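Local coordinates for tRNA modification GTPase MnmE (Chlorobium tepidum, PDB 3GEE), which binds guanine nucleotide and a formyl-tetrahydrofolate and probably helps add a carboxymethylaminomethyl group to the wobble uridine of certain tRNAs, at residues A[30-41]-A[92-103]; A[45-53]-A[66-74]. All coordinates share one frame; numbering follows the deposited sequence.

Overall arrangement
Contacts 1 and 2 lie in one sheet of the N-terminal domain, with their centres about 14 Å apart. Contact 1 pairs strands 30-36 and 96-102. Contact 2 pairs strand 48-50, outermost on its side of the sheet within this chain, with strand 64-71, and strand 76-85 runs between the two pairs. Along the chain, contact 2 is nested inside the loop that contact 1 closes. They meet at Phe99, whose CE1 is 3.7 Å from Leu70 CD2 and also packs on Phe48. Both contacts touch the folate of chain C: contact 1 at its pterin end, contact 2 at its phenyl ring and glutamate tail. Contact 1 also holds the pterin of the folate of chain B.

Contact 1 (A[30-41]-A[92-103]); sequences LAIVRISGAGVL and TAEQMVEFTCHG. With FON (N-{[4-({[(6R)-2-amino-5-formyl-4-oxo-1,4,5,6,7,8-hexahydropteridin-6-yl]methyl}amino)phenyl]carbonyl}-L-glutamic acid), chain C; FON (N-{[4-({[(6R)-2-amino-5-formyl-4-oxo-1,4,5,6,7,8-hexahydropteridin-6-yl]methyl}amino)phenyl]carbonyl}-L-glutamic acid), chain B.
Arg34 and Glu98 are cross-strand neighbours, a non-hydrogen-bonded pair of the antiparallel strands 30-36 and 96-102. Both side chains leave the same face of the sheet and run alongside each other. Arg34 NE meets Glu98 OE2 at 3.6 Å in a salt bridge. The carboxylate oxygen lies at the guanidinium edge, and the two planes are 31° apart. CG of Arg34 sits between its backbone N and carbonyl carbon (chi1 61°), and the chain is bent at chi2 and chi3, which brings NE beside the carboxylate. The pair also meets the pterin of the folate of chain B. The firmer bond is to Glu98, whose OE1 accepts from the folate NA2 at 2.6 Å; Arg34 NH2 makes a weak bond to O4. Phe128 adds a cation-pi contact to Arg34.

On the same face, Ile32 lies alongside Thr100, with CG1 3.8 Å from Thr100 CB. Ile32 also packs on Ile32 of the second subunit. The carbonyl O of Thr100 accepts a hydrogen bond from N8 of the folate of chain C. The His102 ring turns one face to C7 of that folate, while Asp78 holds His102 ND1.

The other face is apolar. Ile35 CG1 rests 3.6 Å from Val97 CG1, and Val40 CG1 reaches the same methyl. Helix 105-117 packs on this side, against Ala31, Val33, Ile35 and Phe99.

Ser36 OG links two residues of the loop facing it. It receives a bond from Thr92 OG1 at 2.8 Å and gives one to Glu94 OE2. Gly37 N then bonds to Gln95 O at 3.0 Å.

This is a central antiparallel strand pair of the folate-binding N-terminal domain. One face packs against a helix, and the other helps form folate sites shared between two subunits.

Contact 2 (A[45-53]-A[66-74]); sequences DRVFRKVHG and HFGRLYDGE. With FON (N-{[4-({[(6R)-2-amino-5-formyl-4-oxo-1,4,5,6,7,8-hexahydropteridin-6-yl]methyl}amino)phenyl]carbonyl}-L-glutamic acid), chain C.
Arg49 sets out with CG anti to its carbonyl carbon (chi1 -69°) and runs extended to NE, which carries its guanidinium over the ring of Tyr71. The two planes lie flat on each other, 3° apart, with centres separated by 4.1 Å. This is a cation-pi stack. Glu74 OE2 comes in at the guanidinium edge, in its plane, and takes a salt-bridge hydrogen bond from Arg49 NH2 at 3.3 Å.

Phe67 has CG anti to its backbone N (chi1 171°), which turns one face of its ring to the phenyl group of the folate of chain C. Phe67 CE1 is 3.4 Å from C13 of that folate. With an alanine in place of Phe67, the folate phenyl ring is likely to lose the aromatic face it lies against. Nearby, His52 ND1 donates to the glutamate OE2 of the same folate at 2.9 Å.

Between these ends, Phe48 CZ reaches Gly68 N at 3.3 Å. Lys50 NZ makes a weak bond to His66 ND1, in the plane of the imidazole. Arg49 and Arg69 exchange two backbone hydrogen bonds, and Val51 N donates a hydrogen bond to Phe67 O.

The chemistry thus changes along the contact. One end is held by a charged stack and a salt bridge. The other offers an aromatic face and an imidazole N-H to the folate, which is consistent with binding its phenyl ring and carboxylate.

Contact 1 (A[30-41]-A[92-103])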
# COMPACT_ATOMS: atom_id res chain seq x y z
N LEU A 30 4.04 -8.03 -1.41
CA LEU A 30 2.95 -8.86 -0.96
C LEU A 30 1.72 -8.05 -0.63
O LEU A 30 1.82 -6.88 -0.28
CB LEU A 30 3.35 -9.63 0.30
CG LEU A 30 4.61 -10.48 0.30
CD1 LEU A 30 4.89 -10.88 1.72
CD2 LEU A 30 4.45 -11.69 -0.59
N ALA A 31 0.56 -8.69 -0.74
CA ALA A 31 -0.71 -8.12 -0.32
C ALA A 31 -1.49 -9.19 0.45
O ALA A 31 -1.22 -10.38 0.31
CB ALA A 31 -1.50 -7.68 -1.52
N ILE A 32 -2.47 -8.76 1.25
CA ILE A 32 -3.32 -9.67 2.01
C ILE A 32 -4.80 -9.45 1.67
O ILE A 32 -5.35 -8.38 1.93
CB ILE A 32 -3.16 -9.46 3.53
CG1 ILE A 32 -1.72 -9.67 3.98
CG2 ILE A 32 -4.12 -10.36 4.31
CD1 ILE A 32 -1.42 -9.05 5.33
N VAL A 33 -5.44 -10.46 1.09
CA VAL A 33 -6.90 -10.49 1.02
C VAL A 33 -7.37 -11.27 2.24
O VAL A 33 -6.95 -12.42 2.43
CB VAL A 33 -7.42 -11.14 -0.27
CG1 VAL A 33 -8.94 -11.27 -0.22
CG2 VAL A 33 -7.00 -10.34 -1.50
N ARG A 34 -8.22 -10.66 3.07
CA ARG A 34 -8.73 -11.37 4.26
C ARG A 34 -10.24 -11.57 4.26
O ARG A 34 -11.01 -10.62 4.13
CB ARG A 34 -8.22 -10.75 5.58
CG ARG A 34 -8.60 -9.31 5.84
CD ARG A 34 -9.12 -9.14 7.26
NE ARG A 34 -8.08 -8.98 8.28
CZ ARG A 34 -8.04 -7.98 9.16
NH1 ARG A 34 -8.96 -7.02 9.15
NH2 ARG A 34 -7.07 -7.93 10.06
N ILE A 35 -10.66 -12.82 4.40
CA ILE A 35 -12.08 -13.16 4.42
C ILE A 35 -12.50 -13.72 5.78
O ILE A 35 -11.70 -14.37 6.45
CB ILE A 35 -12.46 -14.11 3.27
CG1 ILE A 35 -12.07 -15.55 3.58
CG2 ILE A 35 -11.77 -13.67 1.99
CD1 ILE A 35 -12.74 -16.59 2.65
N SER A 36 -13.74 -13.45 6.18
CA SER A 36 -14.23 -13.83 7.50
C SER A 36 -15.72 -14.09 7.49
O SER A 36 -16.44 -13.56 6.65
CB SER A 36 -13.90 -12.74 8.52
OG SER A 36 -14.38 -13.07 9.81
N GLY A 37 -16.19 -14.91 8.42
CA GLY A 37 -17.61 -15.21 8.53
C GLY A 37 -17.98 -16.67 8.37
O GLY A 37 -17.12 -17.54 8.27
N ALA A 38 -19.28 -16.92 8.32
CA ALA A 38 -19.83 -18.27 8.32
C ALA A 38 -19.35 -19.13 7.16
O ALA A 38 -19.64 -18.84 6.00
CB ALA A 38 -21.35 -18.21 8.35
N GLY A 39 -18.62 -20.20 7.48
CA GLY A 39 -18.25 -21.22 6.51
C GLY A 39 -17.15 -20.78 5.56
O GLY A 39 -17.01 -21.29 4.45
N VAL A 40 -16.37 -19.82 6.03
CA VAL A 40 -15.35 -19.19 5.22
C VAL A 40 -14.29 -20.15 4.67
O VAL A 40 -13.93 -20.09 3.49
CB VAL A 40 -14.81 -17.94 5.95
CG1 VAL A 40 -13.30 -17.93 6.07
CG2 VAL A 40 -15.34 -16.69 5.27
N LEU A 41 -13.79 -21.06 5.50
CA LEU A 41 -12.75 -21.97 5.02
C LEU A 41 -13.27 -23.13 4.16
O LEU A 41 -12.49 -23.78 3.46
CB LEU A 41 -11.81 -22.43 6.15
CG LEU A 41 -12.35 -22.61 7.56
CD1 LEU A 41 -13.26 -23.83 7.60
CD2 LEU A 41 -11.23 -22.74 8.57
N THR A 92 -11.52 -11.29 14.21
CA THR A 92 -12.97 -11.06 14.25
C THR A 92 -13.66 -11.95 15.26
O THR A 92 -14.86 -11.78 15.53
CB THR A 92 -13.64 -11.28 12.88
OG1 THR A 92 -13.34 -12.59 12.39
CG2 THR A 92 -13.17 -10.24 11.87
N ALA A 93 -12.90 -12.89 15.81
CA ALA A 93 -13.42 -13.93 16.71
C ALA A 93 -14.37 -14.91 16.01
O ALA A 93 -15.15 -15.59 16.66
CB ALA A 93 -14.07 -13.32 17.96
N GLU A 94 -14.31 -14.94 14.68
CA GLU A 94 -15.01 -15.95 13.91
C GLU A 94 -14.03 -16.62 12.97
O GLU A 94 -12.83 -16.34 12.98
CB GLU A 94 -16.13 -15.37 13.05
CG GLU A 94 -16.57 -13.95 13.31
CD GLU A 94 -17.26 -13.36 12.09
OE1 GLU A 94 -18.47 -13.01 12.17
OE2 GLU A 94 -16.59 -13.27 11.03
N GLN A 95 -14.57 -17.49 12.14
CA GLN A 95 -13.79 -18.26 11.19
C GLN A 95 -13.23 -17.36 10.09
O GLN A 95 -13.98 -16.70 9.36
CB GLN A 95 -14.68 -19.33 10.58
CG GLN A 95 -13.96 -20.37 9.78
CD GLN A 95 -14.73 -21.66 9.71
OE1 GLN A 95 -15.39 -21.95 8.71
NE2 GLN A 95 -14.69 -22.44 10.80
N MET A 96 -11.91 -17.32 9.97
CA MET A 96 -11.32 -16.58 8.88
C MET A 96 -10.08 -17.22 8.30
O MET A 96 -9.32 -17.90 9.00
CB MET A 96 -11.06 -15.12 9.26
CG MET A 96 -10.40 -14.86 10.60
SD MET A 96 -10.57 -13.11 11.04
CE MET A 96 -9.35 -12.35 9.95
N VAL A 97 -9.90 -17.02 6.99
CA VAL A 97 -8.65 -17.33 6.32
C VAL A 97 -8.11 -16.04 5.71
O VAL A 97 -8.89 -15.17 5.33
CB VAL A 97 -8.79 -18.48 5.29
CG1 VAL A 97 -10.12 -18.42 4.59
CG2 VAL A 97 -7.64 -18.47 4.29
N GLU A 98 -6.79 -15.92 5.67
CA GLU A 98 -6.11 -14.75 5.12
C GLU A 98 -5.11 -15.16 4.06
O GLU A 98 -4.04 -15.71 4.36
CB GLU A 98 -5.37 -13.98 6.22
CG GLU A 98 -6.25 -13.34 7.27
CD GLU A 98 -5.44 -12.55 8.29
OE1 GLU A 98 -4.20 -12.68 8.29
OE2 GLU A 98 -6.07 -11.80 9.08
N PHE A 99 -5.46 -14.90 2.80
CA PHE A 99 -4.54 -15.16 1.71
C PHE A 99 -3.57 -13.99 1.61
O PHE A 99 -3.99 -12.84 1.51
CB PHE A 99 -5.31 -15.31 0.41
CG PHE A 99 -6.30 -16.42 0.43
CD1 PHE A 99 -5.92 -17.72 0.12
CD2 PHE A 99 -7.63 -16.18 0.76
CE1 PHE A 99 -6.83 -18.76 0.14
CE2 PHE A 99 -8.55 -17.22 0.79
CZ PHE A 99 -8.14 -18.51 0.48
N THR A 100 -2.28 -14.26 1.69
CA THR A 100 -1.34 -13.23 1.34
C THR A 100 -0.71 -13.61 0.01
O THR A 100 -0.09 -14.67 -0.10
CB THR A 100 -0.30 -12.90 2.45
OG1 THR A 100 1.02 -13.19 1.99
CG2 THR A 100 -0.60 -13.65 3.75
N CYS A 101 -0.91 -12.76 -0.99
CA CYS A 101 -0.52 -13.05 -2.37
C CYS A 101 0.52 -12.05 -2.86
O CYS A 101 0.93 -11.16 -2.10
CB CYS A 101 -1.74 -12.95 -3.27
SG CYS A 101 -2.46 -11.31 -3.23
N HIS A 102 0.95 -12.19 -4.11
CA HIS A 102 1.87 -11.22 -4.73
C HIS A 102 1.22 -9.85 -4.82
O HIS A 102 0.05 -9.72 -5.19
CB HIS A 102 2.32 -11.69 -6.11
CG HIS A 102 3.25 -12.86 -6.07
ND1 HIS A 102 2.85 -14.14 -6.39
CD2 HIS A 102 4.56 -12.94 -5.74
CE1 HIS A 102 3.88 -14.96 -6.26
NE2 HIS A 102 4.93 -14.26 -5.87
N GLY A 103 1.98 -8.82 -4.46
CA GLY A 103 1.42 -7.50 -4.22
C GLY A 103 1.23 -6.61 -5.44
O GLY A 103 1.48 -5.41 -5.37
N1 FON C . 2.70 -15.12 1.59
C2 FON C . 3.58 -15.05 2.62
NA2 FON C . 3.09 -14.92 3.88
N3 FON C . 4.92 -15.09 2.43
C4 FON C . 5.48 -15.21 1.21
O4 FON C . 6.72 -15.25 1.11
C4A FON C . 4.56 -15.29 0.04
N5 FON C . 4.88 -15.45 -1.32
C6 FON C . 3.94 -16.38 -1.97
C7 FON C . 2.68 -15.53 -2.09
N8 FON C . 2.22 -15.31 -0.72
C8A FON C . 3.11 -15.24 0.32
C9 FON C . 4.40 -16.97 -3.31
N10 FON C . 5.73 -17.56 -3.23
C11 FON C . 7.17 -20.63 -0.80
C12 FON C . 7.19 -20.73 -2.19
C13 FON C . 6.70 -19.69 -2.98
C14 FON C . 6.17 -18.55 -2.40
C15 FON C . 6.16 -18.44 -1.00
C16 FON C . 6.65 -19.48 -0.20
C FON C . 7.72 -21.78 0.01
O FON C . 7.61 -21.77 1.23
N FON C . 8.33 -22.77 -0.65
CA FON C . 8.31 -24.20 -0.34
CB FON C . 6.90 -24.80 -0.49
CG FON C . 6.76 -26.21 0.08
CD FON C . 5.40 -26.41 0.73
OE1 FON C . 5.22 -25.96 1.88
OE2 FON C . 4.51 -27.03 0.09
CT FON C . 9.27 -24.92 -1.24
O1 FON C . 10.05 -25.77 -0.74
O2 FON C . 9.27 -24.64 -2.46
CP1 FON C . 5.84 -14.84 -1.87
O3 FON C . 5.63 -14.05 -2.78
N1 FON B . -1.89 -10.31 11.35
C2 FON B . -2.74 -11.13 10.70
NA2 FON B . -2.23 -12.06 9.85
N3 FON B . -4.09 -11.08 10.89
C4 FON B . -4.67 -10.19 11.72
O4 FON B . -5.91 -10.19 11.84
C4A FON B . -3.77 -9.24 12.45
N5 FON B . -4.12 -8.25 13.38
C6 FON B . -3.15 -8.22 14.49
C7 FON B . -1.94 -7.57 13.84
N8 FON B . -1.47 -8.52 12.85
C8A FON B . -2.32 -9.37 12.21
C9 FON B . -3.62 -7.51 15.77
N10 FON B . -4.91 -7.99 16.24
C11 FON B . -6.14 -11.83 17.32
C12 FON B . -6.19 -10.77 18.22
C13 FON B . -5.77 -9.49 17.84
C14 FON B . -5.28 -9.27 16.55
C15 FON B . -5.24 -10.33 15.65
C16 FON B . -5.66 -11.61 16.02
C FON B . -6.61 -13.19 17.79
O FON B . -6.47 -14.16 17.06
N FON B . -7.18 -13.27 18.99
CA FON B . -7.08 -14.35 19.96
CB FON B . -5.65 -14.51 20.50
CG FON B . -5.42 -15.80 21.30
CD FON B . -4.04 -16.37 21.05
OE1 FON B . -3.85 -17.03 20.00
OE2 FON B . -3.14 -16.17 21.90
CT FON B . -8.03 -14.10 21.10
O1 FON B . -8.75 -15.04 21.52
O2 FON B . -8.07 -12.95 21.59
CP1 FON B . -5.12 -7.49 13.24
O3 FON B . -4.98 -6.29 13.14

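Contact 2 (A[45-53]-A[66-74])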
# COMPACT_ATOMS: atom_id res chain seq x y z
N ASP A 45 -11.83 -23.44 0.33
CA ASP A 45 -11.49 -24.75 -0.22
C ASP A 45 -11.93 -24.95 -1.66
O ASP A 45 -11.35 -25.76 -2.38
CB ASP A 45 -12.05 -25.85 0.67
CG ASP A 45 -11.07 -26.30 1.73
OD1 ASP A 45 -9.84 -26.26 1.49
OD2 ASP A 45 -11.53 -26.72 2.82
N ARG A 46 -12.96 -24.21 -2.09
CA ARG A 46 -13.43 -24.31 -3.47
C ARG A 46 -12.38 -23.77 -4.44
O ARG A 46 -12.30 -24.23 -5.58
CB ARG A 46 -14.74 -23.55 -3.68
CG ARG A 46 -15.90 -24.00 -2.81
CD ARG A 46 -17.21 -23.92 -3.58
NE ARG A 46 -18.28 -23.25 -2.84
CZ ARG A 46 -18.66 -21.98 -3.03
NH1 ARG A 46 -18.06 -21.22 -3.95
NH2 ARG A 46 -19.64 -21.47 -2.30
N VAL A 47 -11.57 -22.83 -3.98
CA VAL A 47 -10.60 -22.15 -4.83
C VAL A 47 -9.13 -22.41 -4.47
O VAL A 47 -8.26 -22.34 -5.34
CB VAL A 47 -10.88 -20.63 -4.93
CG1 VAL A 47 -12.22 -20.37 -5.59
CG2 VAL A 47 -10.83 -19.98 -3.55
N PHE A 48 -8.85 -22.69 -3.19
CA PHE A 48 -7.49 -22.99 -2.75
C PHE A 48 -7.14 -24.46 -3.03
O PHE A 48 -7.96 -25.34 -2.84
CB PHE A 48 -7.32 -22.67 -1.27
CG PHE A 48 -5.92 -22.87 -0.76
CD1 PHE A 48 -4.97 -21.85 -0.88
CD2 PHE A 48 -5.54 -24.07 -0.15
CE1 PHE A 48 -3.67 -22.04 -0.41
CE2 PHE A 48 -4.25 -24.25 0.32
CZ PHE A 48 -3.31 -23.24 0.19
N ARG A 49 -5.91 -24.69 -3.49
CA ARG A 49 -5.41 -26.04 -3.74
C ARG A 49 -4.00 -26.18 -3.18
O ARG A 49 -3.08 -25.56 -3.71
CB ARG A 49 -5.37 -26.35 -5.24
CG ARG A 49 -6.72 -26.50 -5.93
CD ARG A 49 -6.52 -27.02 -7.34
NE ARG A 49 -7.65 -26.73 -8.23
CZ ARG A 49 -7.63 -26.92 -9.55
NH1 ARG A 49 -6.54 -27.39 -10.14
NH2 ARG A 49 -8.70 -26.63 -10.27
N LYS A 50 -3.85 -26.98 -2.13
CA LYS A 50 -2.55 -27.19 -1.48
C LYS A 50 -1.57 -27.80 -2.46
O LYS A 50 -1.90 -28.75 -3.17
CB LYS A 50 -2.73 -28.07 -0.24
CG LYS A 50 -1.71 -27.85 0.86
CD LYS A 50 -2.40 -27.85 2.23
CE LYS A 50 -1.46 -28.20 3.38
NZ LYS A 50 -0.29 -27.28 3.49
N VAL A 51 -0.36 -27.24 -2.52
CA VAL A 51 0.61 -27.61 -3.56
C VAL A 51 1.21 -29.01 -3.35
O VAL A 51 1.30 -29.80 -4.30
CB VAL A 51 1.72 -26.55 -3.72
CG1 VAL A 51 2.65 -26.56 -2.52
CG2 VAL A 51 2.50 -26.77 -5.01
N HIS A 52 1.63 -29.30 -2.12
CA HIS A 52 2.10 -30.64 -1.77
C HIS A 52 1.09 -31.28 -0.83
O HIS A 52 0.78 -30.74 0.24
CB HIS A 52 3.50 -30.59 -1.15
CG HIS A 52 4.55 -30.08 -2.09
ND1 HIS A 52 4.84 -28.74 -2.22
CD2 HIS A 52 5.38 -30.73 -2.94
CE1 HIS A 52 5.80 -28.59 -3.11
NE2 HIS A 52 6.14 -29.78 -3.57
N GLY A 53 0.57 -32.43 -1.24
CA GLY A 53 -0.52 -33.10 -0.52
C GLY A 53 -1.82 -32.32 -0.64
O GLY A 53 -1.85 -31.22 -1.20
N HIS A 66 -0.70 -22.36 5.02
CA HIS A 66 -0.73 -23.34 3.93
C HIS A 66 -0.34 -22.74 2.58
O HIS A 66 -0.97 -21.80 2.11
CB HIS A 66 -2.10 -23.98 3.85
CG HIS A 66 -2.60 -24.47 5.16
ND1 HIS A 66 -2.37 -25.74 5.62
CD2 HIS A 66 -3.29 -23.84 6.14
CE1 HIS A 66 -2.91 -25.89 6.82
NE2 HIS A 66 -3.47 -24.74 7.16
N PHE A 67 0.69 -23.31 1.98
CA PHE A 67 1.17 -22.84 0.69
C PHE A 67 0.49 -23.58 -0.44
O PHE A 67 0.68 -24.78 -0.61
CB PHE A 67 2.69 -23.00 0.59
CG PHE A 67 3.23 -22.72 -0.77
CD1 PHE A 67 3.20 -21.44 -1.30
CD2 PHE A 67 3.76 -23.74 -1.53
CE1 PHE A 67 3.69 -21.19 -2.57
CE2 PHE A 67 4.26 -23.49 -2.81
CZ PHE A 67 4.23 -22.22 -3.33
N GLY A 68 -0.30 -22.85 -1.22
CA GLY A 68 -0.97 -23.43 -2.38
C GLY A 68 -1.25 -22.44 -3.49
O GLY A 68 -0.63 -21.37 -3.55
N ARG A 69 -2.19 -22.79 -4.36
CA ARG A 69 -2.54 -21.96 -5.50
C ARG A 69 -4.03 -21.63 -5.51
O ARG A 69 -4.85 -22.44 -5.08
CB ARG A 69 -2.18 -22.67 -6.80
CG ARG A 69 -0.70 -22.72 -7.06
CD ARG A 69 -0.37 -23.54 -8.29
NE ARG A 69 1.05 -23.44 -8.61
CZ ARG A 69 1.63 -24.02 -9.66
NH1 ARG A 69 0.92 -24.76 -10.51
NH2 ARG A 69 2.94 -23.86 -9.85
N LEU A 70 -4.36 -20.43 -5.98
CA LEU A 70 -5.76 -20.06 -6.18
C LEU A 70 -6.13 -20.31 -7.63
O LEU A 70 -5.29 -20.19 -8.52
CB LEU A 70 -6.00 -18.61 -5.79
CG LEU A 70 -5.88 -18.32 -4.29
CD1 LEU A 70 -5.78 -16.83 -4.03
CD2 LEU A 70 -7.05 -18.93 -3.53
N TYR A 71 -7.38 -20.69 -7.86
CA TYR A 71 -7.82 -21.08 -9.19
C TYR A 71 -9.21 -20.58 -9.50
O TYR A 71 -10.10 -20.61 -8.65
CB TYR A 71 -7.80 -22.61 -9.34
CG TYR A 71 -6.48 -23.17 -9.82
CD1 TYR A 71 -5.47 -23.50 -8.93
CD2 TYR A 71 -6.26 -23.39 -11.18
CE1 TYR A 71 -4.26 -24.02 -9.38
CE2 TYR A 71 -5.05 -23.91 -11.64
CZ TYR A 71 -4.06 -24.22 -10.73
OH TYR A 71 -2.86 -24.73 -11.17
N ASP A 72 -9.40 -20.13 -10.74
CA ASP A 72 -10.72 -19.84 -11.25
C ASP A 72 -11.07 -20.95 -12.23
O ASP A 72 -11.26 -20.71 -13.42
CB ASP A 72 -10.77 -18.46 -11.91
CG ASP A 72 -12.18 -17.90 -12.00
OD1 ASP A 72 -12.99 -18.41 -12.80
OD2 ASP A 72 -12.49 -16.94 -11.26
N GLY A 73 -11.13 -22.17 -11.71
CA GLY A 73 -11.36 -23.37 -12.50
C GLY A 73 -10.31 -23.53 -13.58
O GLY A 73 -10.47 -23.03 -14.69
N GLU A 74 -9.22 -24.24 -13.25
CA GLU A 74 -8.11 -24.47 -14.19
C GLU A 74 -7.36 -23.21 -14.62
O GLU A 74 -6.46 -23.27 -15.45
CB GLU A 74 -8.55 -25.27 -15.43
CG GLU A 74 -8.25 -26.76 -15.38
CD GLU A 74 -9.27 -27.56 -14.59
OE1 GLU A 74 -9.86 -28.50 -15.16
OE2 GLU A 74 -9.50 -27.25 -13.40
N1 FON C . 2.70 -15.12 1.59
C2 FON C . 3.58 -15.05 2.62
NA2 FON C . 3.09 -14.92 3.88
N3 FON C . 4.92 -15.09 2.43
C4 FON C . 5.48 -15.21 1.21
O4 FON C . 6.72 -15.25 1.11
C4A FON C . 4.56 -15.29 0.04
N5 FON C . 4.88 -15.45 -1.32
C6 FON C . 3.94 -16.38 -1.97
C7 FON C . 2.68 -15.53 -2.09
N8 FON C . 2.22 -15.31 -0.72
C8A FON C . 3.11 -15.24 0.32
C9 FON C . 4.40 -16.97 -3.31
N10 FON C . 5.73 -17.56 -3.23
C11 FON C . 7.17 -20.63 -0.80
C12 FON C . 7.19 -20.73 -2.19
C13 FON C . 6.70 -19.69 -2.98
C14 FON C . 6.17 -18.55 -2.40
C15 FON C . 6.16 -18.44 -1.00
C16 FON C . 6.65 -19.48 -0.20
C FON C . 7.72 -21.78 0.01
O FON C . 7.61 -21.77 1.23
N FON C . 8.33 -22.77 -0.65
CA FON C . 8.31 -24.20 -0.34
CB FON C . 6.90 -24.80 -0.49
CG FON C . 6.76 -26.21 0.08
CD FON C . 5.40 -26.41 0.73
OE1 FON C . 5.22 -25.96 1.88
OE2 FON C . 4.51 -27.03 0.09
CT FON C . 9.27 -24.92 -1.24
O1 FON C . 10.05 -25.77 -0.74
O2 FON C . 9.27 -24.64 -2.46
CP1 FON C . 5.84 -14.84 -1.87
O3 FON C . 5.63 -14.05 -2.78